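Local coordinates for protein tripeptidase (Staphylococcus aureus subsp. aureus, PDB 3RZA) that probably cleaves short peptides, as a metal-dependent tripeptidase of the M20/M25/M40 peptidase family, and binds zinc and calcium, at residues A[59-64]-A[75-81]; A[140-144]-A[384-388]. All coordinates share one frame; numbering follows the deposited sequence.

Contact 1: residues A[59-64]-A[75-81]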
ATOM      1  N   LEU A  59      37.035 -34.493   8.253  1.00 27.95           N
ATOM      2  CA  LEU A  59      37.048 -33.226   9.011  1.00 27.13           C
ATOM      3  C   LEU A  59      36.390 -33.433  10.369  1.00 27.03           C
ATOM      4  O   LEU A  59      35.486 -34.261  10.486  1.00 27.99           O
ATOM      5  CB  LEU A  59      36.337 -32.115   8.232  1.00 24.87           C
ATOM      6  CG  LEU A  59      37.149 -31.517   7.065  1.00 28.62           C
ATOM      7  CD1 LEU A  59      37.205 -32.457   5.847  1.00 27.02           C
ATOM      8  CD2 LEU A  59      36.619 -30.156   6.650  1.00 20.32           C
ATOM      9  N   ASP A  60      36.872 -32.701  11.381  1.00 27.19           N
ATOM     10  CA  ASP A  60      36.178 -32.627  12.689  0.60 28.06           C
ATOM     11  C   ASP A  60      35.126 -31.526  12.584  1.00 26.08           C
ATOM     12  O   ASP A  60      35.455 -30.337  12.421  1.00 26.93           O
ATOM     13  CB  ASP A  60      37.145 -32.351  13.858  0.60 29.09           C
ATOM     14  CG  ASP A  60      36.445 -32.421  15.251  0.60 33.76           C
ATOM     15  OD1 ASP A  60      35.861 -31.402  15.683  0.60 37.99           O
ATOM     16  OD2 ASP A  60      36.502 -33.481  15.921  0.60 34.37           O
ATOM     17  N   VAL A  61      33.852 -31.915  12.676  1.00 23.16           N
ATOM     18  CA  VAL A  61      32.739 -30.972  12.491  1.00 23.53           C
ATOM     19  C   VAL A  61      32.122 -30.608  13.831  1.00 24.10           C
ATOM     20  O   VAL A  61      31.749 -31.487  14.579  1.00 25.10           O
ATOM     21  CB  VAL A  61      31.674 -31.560  11.552  1.00 21.88           C
ATOM     22  CG1 VAL A  61      30.461 -30.635  11.471  1.00 19.42           C
ATOM     23  CG2 VAL A  61      32.278 -31.761  10.173  1.00 20.71           C
ATOM     24  N   LYS A  62      32.057 -29.305  14.125  1.00 25.14           N
ATOM     25  CA  LYS A  62      31.364 -28.785  15.299  1.00 26.61           C
ATOM     26  C   LYS A  62      30.211 -27.913  14.841  1.00 24.76           C
ATOM     27  O   LYS A  62      30.275 -27.304  13.761  1.00 24.56           O
ATOM     28  CB  LYS A  62      32.317 -27.986  16.217  1.00 27.49           C
ATOM     29  CG  LYS A  62      33.535 -28.813  16.721  1.00 32.39           C
ATOM     30  CD  LYS A  62      33.738 -28.733  18.227  1.00 39.43           C
ATOM     31  CE  LYS A  62      35.041 -29.441  18.674  1.00 43.94           C
ATOM     32  NZ  LYS A  62      34.988 -30.929  18.557  1.00 42.39           N
ATOM     33  N   GLU A  63      29.159 -27.884  15.675  1.00 25.59           N
ATOM     34  CA  GLU A  63      27.949 -27.098  15.457  1.00 26.81           C
ATOM     35  C   GLU A  63      27.871 -26.066  16.565  1.00 25.99           C
ATOM     36  O   GLU A  63      28.207 -26.367  17.694  1.00 25.95           O
ATOM     37  CB  GLU A  63      26.694 -27.971  15.560  1.00 25.55           C
ATOM     38  CG  GLU A  63      26.601 -29.083  14.551  1.00 27.16           C
ATOM     39  CD  GLU A  63      25.227 -29.735  14.514  1.00 29.49           C
ATOM     40  OE1 GLU A  63      24.198 -29.019  14.447  1.00 28.45           O
ATOM     41  OE2 GLU A  63      25.171 -30.975  14.557  1.00 35.25           O
ATOM     42  N   ASP A  64      27.368 -24.880  16.246  1.00 24.82           N
ATOM     43  CA  ASP A  64      27.050 -23.868  17.271  1.00 26.76           C
ATOM     44  C   ASP A  64      25.564 -24.044  17.700  1.00 25.53           C
ATOM     45  O   ASP A  64      25.022 -25.155  17.576  1.00 24.71           O
ATOM     46  CB  ASP A  64      27.427 -22.454  16.755  1.00 26.77           C
ATOM     47  CG  ASP A  64      26.600 -21.995  15.570  1.00 25.13           C
ATOM     48  OD1 ASP A  64      25.572 -22.609  15.215  1.00 26.06           O
ATOM     49  OD2 ASP A  64      27.010 -21.009  14.969  1.00 29.15           O
ATOM     50  N   ASN A  75      21.701 -25.268  12.986  1.00 20.10           N
ATOM     51  CA  ASN A  75      22.958 -24.686  13.460  1.00 21.37           C
ATOM     52  C   ASN A  75      23.902 -24.477  12.301  1.00 19.42           C
ATOM     53  O   ASN A  75      23.860 -25.224  11.316  1.00 18.83           O
ATOM     54  CB  ASN A  75      23.637 -25.610  14.493  1.00 20.72           C
ATOM     55  CG  ASN A  75      22.755 -25.909  15.681  1.00 22.56           C
ATOM     56  OD1 ASN A  75      22.091 -25.021  16.209  1.00 18.94           O
ATOM     57  ND2 ASN A  75      22.758 -27.166  16.123  1.00 15.90           N
ATOM     58  N   ASN A  76      24.808 -23.512  12.447  1.00 21.27           N
ATOM     59  CA  ASN A  76      25.955 -23.391  11.536  1.00 18.83           C
ATOM     60  C   ASN A  76      26.895 -24.571  11.779  1.00 18.28           C
ATOM     61  O   ASN A  76      26.893 -25.128  12.865  1.00 21.13           O
ATOM     62  CB  ASN A  76      26.740 -22.098  11.755  1.00 19.56           C
ATOM     63  CG  ASN A  76      25.883 -20.851  11.667  1.00 16.20           C
ATOM     64  OD1 ASN A  76      25.297 -20.558  10.632  1.00 14.94           O
ATOM     65  ND2 ASN A  76      25.847 -20.087  12.747  1.00 13.37           N
ATOM     66  N   LEU A  77      27.671 -24.944  10.759  1.00 15.50           N
ATOM     67  CA  LEU A  77      28.695 -26.005  10.861  1.00 16.39           C
ATOM     68  C   LEU A  77      30.067 -25.355  10.710  1.00 17.13           C
ATOM     69  O   LEU A  77      30.252 -24.546   9.807  1.00 20.83           O
ATOM     70  CB  LEU A  77      28.506 -27.029   9.751  1.00 14.59           C
ATOM     71  CG  LEU A  77      27.170 -27.758   9.673  1.00 16.85           C
ATOM     72  CD1 LEU A  77      27.035 -28.553   8.387  1.00 17.62           C
ATOM     73  CD2 LEU A  77      27.002 -28.663  10.890  1.00 15.92           C
ATOM     74  N   VAL A  78      30.988 -25.656  11.624  1.00 17.22           N
ATOM     75  CA  VAL A  78      32.399 -25.283  11.507  1.00 18.50           C
ATOM     76  C   VAL A  78      33.207 -26.597  11.420  1.00 19.34           C
ATOM     77  O   VAL A  78      33.258 -27.349  12.386  1.00 19.48           O
ATOM     78  CB  VAL A  78      32.859 -24.426  12.720  1.00 20.57           C
ATOM     79  CG1 VAL A  78      34.357 -24.059  12.605  1.00 20.80           C
ATOM     80  CG2 VAL A  78      31.991 -23.153  12.847  1.00 15.76           C
ATOM     81  N   CYS A  79      33.785 -26.860  10.245  1.00 20.20           N
ATOM     82  CA  CYS A  79      34.443 -28.144   9.930  1.00 23.44           C
ATOM     83  C   CYS A  79      35.920 -27.894   9.746  1.00 23.83           C
ATOM     84  O   CYS A  79      36.297 -27.122   8.877  1.00 25.57           O
ATOM     85  CB  CYS A  79      33.853 -28.770   8.666  1.00 21.43           C
ATOM     86  SG  CYS A  79      32.080 -28.561   8.502  1.00 24.27           S
ATOM     87  N   THR A  80      36.745 -28.545  10.562  1.00 21.80           N
ATOM     88  CA  THR A  80      38.168 -28.244  10.639  1.00 23.06           C
ATOM     89  C   THR A  80      38.979 -29.422  10.113  1.00 25.33           C
ATOM     90  O   THR A  80      38.710 -30.595  10.452  1.00 22.74           O
ATOM     91  CB  THR A  80      38.601 -27.916  12.081  1.00 23.36           C
ATOM     92  OG1 THR A  80      37.875 -26.765  12.544  1.00 21.38           O
ATOM     93  CG2 THR A  80      40.106 -27.633  12.153  1.00 20.23           C
HETATM   94  N   MSE A  81      39.982 -29.081   9.307  1.00 25.42           N
HETATM   95  CA  MSE A  81      40.886 -30.009   8.684  1.00 27.57           C
HETATM   96  C   MSE A  81      42.245 -29.655   9.254  1.00 29.00           C
HETATM   97  O   MSE A  81      42.696 -28.551   9.027  1.00 28.73           O
HETATM   98  CB  MSE A  81      40.835 -29.778   7.160  1.00 28.12           C
HETATM   99  CG  MSE A  81      41.990 -30.281   6.415  1.00 34.69           C
HETATM  100 SE   MSE A  81      41.679 -30.388   4.504  0.75 41.84          SE
HETATM  101  CE  MSE A  81      41.419 -32.328   4.458  1.00 38.05           C
TER
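Lys62 and Val78 exchange two backbone hydrogen bonds at the heart of an antiparallel strand pair that forms a margin of the main mixed sheet of this M20-family peptidase. Strand 60-63 is an edge strand within this chain; strand 77-81 is bonded on its far flank to strand 154-159. Lys62 N lies 2.9 Å from Val78 O, and Val78 N lies 2.8 Å from Lys62 O. Asp60 and Thr80 repeat the reciprocal pairing two residues along.

Val61, Leu77 and Cys79 make apolar contacts on the face covered by helix 46-56. Val61 CG2 sits 3.6 Å from Cys79 SG, and CG1 touches both that sulfur and the CD2 methyl of Leu77. Leu77 runs alongside Glu63, pointing the same way, with its CD2 3.7 Å from Glu63 CG. Beyond Cys79, Leu59 CD2 rests 3.7 Å from Cys79 CB, while its CG nears CB of Met81, a selenomethionine; both residues pack against Leu141.

Side-chain hydrogen bonds across the pair collect where strand 60-63 ends and 77-81 begins. Asn75 ND2 reaches Glu63 OE1 at 2.9 Å; the oxygen lies in the amide plane, whereas the nitrogen stands 39° out of the carboxylate plane. The same carboxylate takes a hydrogen bond from Gln47 and a salt bridge from Lys51. Asn75 OD1 accepts from the amide of Ala67, tying the lead-in to strand 77-81 to a calcium site.

Asp64 grips Asn76 with both oxygens. With CG between its own backbone N and carbonyl carbon (chi1 66°), the carboxylate comes up to Asn76: OD1, also bonded by Ala66 N, takes the backbone N at 3.0 Å from above its plane, and OD2 offers its syn lone pair to Asn76 ND2, a donor to Gly168 O as well, at 2.7 Å.

Contact 2: residues A[140-144]-A[384-388]; sequences VLQVI and VLEII
Two helices that lie against the main sheet, 128-147 and 374-393, pack on each other here in a way consistent with ridges-into-grooves packing: the i, i+4 ridge Val140-Ile144 lies beside Val384-Ile388, in the groove flanked by Leu385, with the segment axes 10.5 Å apart and inclined at 52°. Val140 enters this groove. Its CG2 methyl lies over the backbone, 3.7 Å from Leu385 N, and also rests on Val384 CB. With CG1 anti to the backbone N (chi1 165°), the other methyl points at Ile388, tip to tip, 3.6 Å from its CD1. That same CD1 is met by Ile144 CD1 at 3.7 Å, so the end of Ile388 is met by two side chains one turn apart on the first helix. The Leu385 side chain crosses that of Val143 at about a right angle, its CD2 4.0 Å from Val143 CG1; it runs past Ile144 in the opposite direction, with CD1 4.1 Å from Ile144 CG1. Beneath, Val384 and Ile388 touch strand 93-98. Every side chain that meets across the interface is aliphatic and buried and no hydrogen bond crosses it, which implies that branch shape and close packing, not directional bonding, set how the helices fit.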
ATOM      1  N   VAL A 140      36.991 -30.030  -3.789  1.00 19.42           N
ATOM      2  CA  VAL A 140      38.380 -29.723  -3.388  1.00 21.29           C
ATOM      3  C   VAL A 140      38.862 -30.629  -2.243  1.00 22.09           C
ATOM      4  O   VAL A 140      39.976 -31.172  -2.308  1.00 22.76           O
ATOM      5  CB  VAL A 140      38.572 -28.202  -3.023  1.00 21.00           C
ATOM      6  CG1 VAL A 140      39.893 -27.960  -2.263  1.00 22.02           C
ATOM      7  CG2 VAL A 140      38.536 -27.366  -4.267  1.00 18.40           C
ATOM      8  N   LEU A 141      38.004 -30.832  -1.236  1.00 21.60           N
ATOM      9  CA  LEU A 141      38.335 -31.731  -0.114  1.00 21.96           C
ATOM     10  C   LEU A 141      38.582 -33.143  -0.601  1.00 21.46           C
ATOM     11  O   LEU A 141      39.558 -33.770  -0.180  1.00 21.94           O
ATOM     12  CB  LEU A 141      37.238 -31.730   0.975  1.00 21.76           C
ATOM     13  CG  LEU A 141      37.269 -30.543   1.930  1.00 23.67           C
ATOM     14  CD1 LEU A 141      35.985 -30.463   2.727  1.00 23.49           C
ATOM     15  CD2 LEU A 141      38.514 -30.605   2.881  1.00 24.26           C
ATOM     16  N   GLN A 142      37.734 -33.605  -1.526  1.00 21.44           N
ATOM     17  CA  GLN A 142      37.876 -34.948  -2.096  0.50 22.27           C
ATOM     18  C   GLN A 142      39.159 -35.100  -2.931  1.00 22.34           C
ATOM     19  O   GLN A 142      39.776 -36.134  -2.885  1.00 22.93           O
ATOM     20  CB  GLN A 142      36.636 -35.343  -2.916  0.50 22.99           C
ATOM     21  CG  GLN A 142      36.536 -36.845  -3.170  0.50 24.79           C
ATOM     22  CD  GLN A 142      35.090 -37.341  -3.315  0.50 24.81           C
ATOM     23  OE1 GLN A 142      34.133 -36.600  -3.087  0.50 27.86           O
ATOM     24  NE2 GLN A 142      34.940 -38.598  -3.706  0.50 24.73           N
ATOM     25  N   VAL A 143      39.560 -34.053  -3.677  1.00 23.11           N
ATOM     26  CA  VAL A 143      40.856 -34.051  -4.414  1.00 21.41           C
ATOM     27  C   VAL A 143      42.062 -34.058  -3.459  1.00 24.02           C
ATOM     28  O   VAL A 143      43.043 -34.752  -3.696  1.00 25.49           O
ATOM     29  CB  VAL A 143      40.976 -32.827  -5.387  1.00 20.44           C
ATOM     30  CG1 VAL A 143      42.395 -32.710  -5.984  1.00 21.15           C
ATOM     31  CG2 VAL A 143      39.953 -32.921  -6.502  1.00 20.23           C
ATOM     32  N   ILE A 144      41.995 -33.253  -2.402  1.00 25.69           N
ATOM     33  CA  ILE A 144      43.045 -33.233  -1.363  1.00 25.49           C
ATOM     34  C   ILE A 144      43.228 -34.613  -0.692  1.00 28.49           C
ATOM     35  O   ILE A 144      44.371 -35.116  -0.594  1.00 28.35           O
ATOM     36  CB  ILE A 144      42.770 -32.140  -0.300  1.00 25.00           C
ATOM     37  CG1 ILE A 144      43.021 -30.752  -0.906  1.00 23.50           C
ATOM     38  CG2 ILE A 144      43.659 -32.351   0.947  1.00 22.10           C
ATOM     39  CD1 ILE A 144      42.452 -29.579  -0.086  1.00 22.88           C
ATOM     40  N   VAL A 384      39.793 -22.492  -5.601  1.00 16.84           N
ATOM     41  CA  VAL A 384      39.834 -22.839  -4.170  1.00 16.06           C
ATOM     42  C   VAL A 384      41.004 -23.817  -3.873  1.00 18.31           C
ATOM     43  O   VAL A 384      41.723 -23.633  -2.871  1.00 18.76           O
ATOM     44  CB  VAL A 384      38.517 -23.453  -3.668  1.00 16.66           C
ATOM     45  CG1 VAL A 384      38.635 -23.836  -2.195  1.00 16.31           C
ATOM     46  CG2 VAL A 384      37.318 -22.486  -3.886  1.00 16.55           C
ATOM     47  N   LEU A 385      41.206 -24.818  -4.750  1.00 15.66           N
ATOM     48  CA  LEU A 385      42.340 -25.735  -4.614  1.00 18.14           C
ATOM     49  C   LEU A 385      43.699 -24.990  -4.702  1.00 18.15           C
ATOM     50  O   LEU A 385      44.616 -25.283  -3.941  1.00 18.28           O
ATOM     51  CB  LEU A 385      42.281 -26.858  -5.668  1.00 18.03           C
ATOM     52  CG  LEU A 385      43.473 -27.839  -5.665  1.00 19.97           C
ATOM     53  CD1 LEU A 385      43.626 -28.486  -4.268  1.00 23.30           C
ATOM     54  CD2 LEU A 385      43.307 -28.870  -6.739  1.00 16.15           C
ATOM     55  N   GLU A 386      43.808 -24.057  -5.651  1.00 25.67           N
ATOM     56  CA  GLU A 386      45.033 -23.306  -5.860  1.00 24.46           C
ATOM     57  C   GLU A 386      45.351 -22.412  -4.661  1.00 22.07           C
ATOM     58  O   GLU A 386      46.507 -22.335  -4.248  1.00 23.49           O
ATOM     59  CB  GLU A 386      44.918 -22.478  -7.134  1.00 25.74           C
ATOM     60  CG  GLU A 386      46.197 -21.865  -7.621  1.00 32.27           C
ATOM     61  CD  GLU A 386      47.255 -22.874  -8.045  1.00 35.91           C
ATOM     62  OE1 GLU A 386      46.917 -24.020  -8.417  1.00 43.47           O
ATOM     63  OE2 GLU A 386      48.434 -22.503  -8.009  1.00 42.42           O
ATOM     64  N   ILE A 387      44.320 -21.783  -4.091  1.00 19.67           N
ATOM     65  CA  ILE A 387      44.462 -20.949  -2.869  1.00 18.94           C
ATOM     66  C   ILE A 387      44.997 -21.751  -1.680  1.00 19.14           C
ATOM     67  O   ILE A 387      45.882 -21.281  -0.974  1.00 22.39           O
ATOM     68  CB  ILE A 387      43.099 -20.268  -2.476  1.00 17.38           C
ATOM     69  CG1 ILE A 387      42.762 -19.156  -3.467  1.00 17.97           C
ATOM     70  CG2 ILE A 387      43.138 -19.734  -1.023  1.00 14.38           C
ATOM     71  CD1 ILE A 387      41.366 -18.583  -3.329  1.00 17.40           C
ATOM     72  N   ILE A 388      44.462 -22.957  -1.475  1.00 20.43           N
ATOM     73  CA  ILE A 388      44.970 -23.874  -0.438  1.00 21.32           C
ATOM     74  C   ILE A 388      46.455 -24.242  -0.669  1.00 22.58           C
ATOM     75  O   ILE A 388      47.240 -24.276   0.302  1.00 19.28           O
ATOM     76  CB  ILE A 388      44.109 -25.165  -0.330  1.00 20.44           C
ATOM     77  CG1 ILE A 388      42.771 -24.853   0.334  1.00 19.99           C
ATOM     78  CG2 ILE A 388      44.823 -26.258   0.474  1.00 18.96           C
ATOM     79  CD1 ILE A 388      41.736 -25.985   0.181  1.00 22.05           C
TER

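The two contacts illustrate how one layered alpha/beta fold uses different chemistry at a sheet edge and at a buried helix-helix interface. Contact 1 is partly buried and joins strands within the sheet, so backbone hydrogen bonds set its register; polar side chains finish the end near a calcium site, while the other end is apolar. Contact 2 is wholly buried and joins helices lying on the sheet by aliphatic packing alone. Their centres are 18 Å apart, yet they touch: Leu141, which takes no part in the helix pairing, presents its CD2 to contact 1, 3.6 Å from Met81 SE, and also packs on Leu59. Strand 154-159 touches both, pairing with 77-81 and meeting Ile388.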